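Periplasmic sugar-binding protein (Chloroflexus aurantiacus, PDB 4RXU) probably serves as the solute-binding protein of an ABC-type sugar transporter, and holds beta-D-glucopyranose in its ligand pocket. Local coordinates at residues A103-R108 with T124-Y129. Residues are numbered along the deposited sequence; the frame is centred on the assembly and turned at random. Where two conformers were deposited one is given.
Sequences AAEAAR and TDAVDY
Glu105 and Thr124 run past each other in opposite directions, and Thr124 OG1 donates a hydrogen bond of 2.9 Å to the anti lone pair of Glu105 OE2. The glutamate reaches the loop because its CG lies anti to the carbonyl carbon (chi1 -72°) and the chain stays extended beyond it. The threonine hydroxyl, anti to its own backbone nitrogen, also accepts from Ala126 N, with OG1 and N 2.9 Å apart, which closes an ST turn. That turn presents the methyl of Ala126 to the helix. There Ala126 CB sits between Ala104 CB, 4.0 Å away, Glu105 CG at 3.8 Å and the side chain of Arg108, whose guanidinium it covers over one face, displaced toward the rim. A bend at chi3 (53°) brings Arg108 NE over this methyl, and NH1 makes a salt bridge of 2.8 Å to Asp125 OD1, in one of two conformers modelled for each residue. The bond is far from coplanar: the carboxylate oxygen is met from 55° above its own plane. One water accepts weakly from Arg108 NH1 and donates to Asp125 OD2, bridging the two charges a second time. An alanine in place of Glu105 would probably leave the Thr124 hydroxyl without its acceptor and take the CG contact from the Ala126 methyl. These contacts join helix 101-109 to the loop between strands 113-117 and 129-133, neighbours in the mixed sheet of a periplasmic-binding-protein fold. Asn328 and Lys331 donate hydrogen bonds to Thr124 O and Val127 O, respectively. Buried Ala126 O, 3.4 Å from Ala104 CB, has no polar partner in the model, whereas the Arg108 to Asp125 pair lies exposed and has alternative conformers, so its charges probably add less than the buried methyls and the shared hydroxyl.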
loop_
_atom_site.group_PDB
_atom_site.type_symbol
_atom_site.label_atom_id
_atom_site.label_comp_id
_atom_site.label_asym_id
_atom_site.label_seq_id
_atom_site.Cartn_x
_atom_site.Cartn_y
_atom_site.Cartn_z
ATOM N N ALA A 103 7.705 -19.921 -5.090
ATOM C CA ALA A 103 8.791 -19.137 -5.677
ATOM C C ALA A 103 9.921 -18.852 -4.689
ATOM O O ALA A 103 11.116 -18.997 -5.017
ATOM C CB ALA A 103 8.236 -17.842 -6.253
ATOM N N ALA A 104 9.527 -18.453 -3.475
ATOM C CA ALA A 104 10.491 -18.170 -2.417
ATOM C C ALA A 104 11.260 -19.468 -2.071
ATOM O O ALA A 104 12.473 -19.477 -1.892
ATOM C CB ALA A 104 9.765 -17.607 -1.193
ATOM N N GLU A 105 10.523 -20.566 -1.975
ATOM C CA GLU A 105 11.098 -21.856 -1.660
ATOM C C GLU A 105 12.070 -22.307 -2.740
ATOM O O GLU A 105 13.130 -22.854 -2.424
ATOM C CB GLU A 105 9.993 -22.885 -1.428
ATOM C CG GLU A 105 9.280 -22.620 -0.108
ATOM C CD GLU A 105 7.925 -23.276 0.036
ATOM O OE1 GLU A 105 7.430 -23.947 -0.896
ATOM O OE2 GLU A 105 7.337 -23.074 1.122
ATOM N N ALA A 106 11.733 -22.044 -4.000
ATOM C CA ALA A 106 12.627 -22.383 -5.105
ATOM C C ALA A 106 13.920 -21.581 -5.026
ATOM O O ALA A 106 14.997 -22.101 -5.298
ATOM C CB ALA A 106 11.952 -22.171 -6.459
ATOM N N ALA A 107 13.809 -20.312 -4.670
ATOM C CA ALA A 107 14.992 -19.479 -4.498
ATOM C C ALA A 107 15.841 -20.019 -3.369
ATOM O O ALA A 107 17.065 -20.234 -3.521
ATOM C CB ALA A 107 14.577 -18.040 -4.201
ATOM N N ARG A 108 15.222 -20.241 -2.207
ATOM C CA ARG A 108 15.991 -20.772 -1.058
ATOM C C ARG A 108 16.678 -22.092 -1.414
ATOM O O ARG A 108 17.823 -22.345 -1.001
ATOM C CB ARG A 108 15.141 -20.982 0.199
ATOM C CG ARG A 108 15.930 -21.588 1.375
ATOM C CD ARG A 108 15.057 -21.870 2.581
ATOM N NE ARG A 108 13.925 -22.685 2.185
ATOM C CZ ARG A 108 12.980 -23.117 3.005
ATOM N NH1 ARG A 108 13.026 -22.835 4.301
ATOM N NH2 ARG A 108 11.987 -23.825 2.513
ATOM N N THR A 124 5.391 -19.569 4.351
ATOM C CA THR A 124 6.669 -20.257 4.175
ATOM C C THR A 124 7.739 -19.667 5.051
ATOM O O THR A 124 7.730 -18.479 5.376
ATOM C CB THR A 124 7.200 -20.257 2.719
ATOM O OG1 THR A 124 8.464 -20.936 2.678
ATOM C CG2 THR A 124 7.370 -18.867 2.153
ATOM N N ASP A 125 8.695 -20.504 5.408
ATOM C CA ASP A 125 9.830 -19.933 6.148
ATOM C C ASP A 125 10.994 -19.520 5.217
ATOM O O ASP A 125 12.006 -19.026 5.706
ATOM C CB ASP A 125 10.266 -20.796 7.333
ATOM C CG ASP A 125 10.657 -22.170 6.935
ATOM O OD1 ASP A 125 10.646 -22.475 5.727
ATOM O OD2 ASP A 125 10.970 -22.961 7.848
ATOM N N ALA A 126 10.782 -19.636 3.906
ATOM C CA ALA A 126 11.739 -19.244 2.886
ATOM C C ALA A 126 11.743 -17.749 2.611
ATOM O O ALA A 126 11.905 -17.350 1.476
ATOM C CB ALA A 126 11.470 -20.008 1.580
ATOM N N VAL A 127 11.569 -16.929 3.635
ATOM C CA VAL A 127 11.734 -15.491 3.482
ATOM C C VAL A 127 12.802 -15.050 4.480
ATOM O O VAL A 127 12.632 -15.291 5.685
ATOM C CB VAL A 127 10.422 -14.721 3.717
ATOM C CG1 VAL A 127 10.664 -13.257 3.439
ATOM C CG2 VAL A 127 9.285 -15.277 2.865
ATOM N N ASP A 128 13.897 -14.453 4.002
ATOM C CA ASP A 128 15.003 -14.070 4.899
ATOM C C ASP A 128 14.782 -12.711 5.556
ATOM O O ASP A 128 15.036 -12.550 6.739
ATOM C CB ASP A 128 16.326 -14.135 4.160
ATOM C CG ASP A 128 16.615 -15.536 3.701
ATOM O OD1 ASP A 128 16.811 -16.405 4.569
ATOM O OD2 ASP A 128 16.559 -15.784 2.491
ATOM N N TYR A 129 14.323 -11.744 4.762
ATOM C CA TYR A 129 14.103 -10.349 5.233
ATOM C C TYR A 129 12.873 -9.798 4.566
ATOM O O TYR A 129 12.481 -10.244 3.471
ATOM C CB TYR A 129 15.317 -9.430 4.938
ATOM C CG TYR A 129 16.537 -9.955 5.614
ATOM C CD1 TYR A 129 16.791 -9.659 6.951
ATOM C CD2 TYR A 129 17.377 -10.859 4.955
ATOM C CE1 TYR A 129 17.875 -10.217 7.610
ATOM C CE2 TYR A 129 18.455 -11.430 5.609
ATOM C CZ TYR A 129 18.695 -11.099 6.937
ATOM O OH TYR A 129 19.757 -11.613 7.634
HETATM O O HOH W 1 12.314 -25.004 6.663
#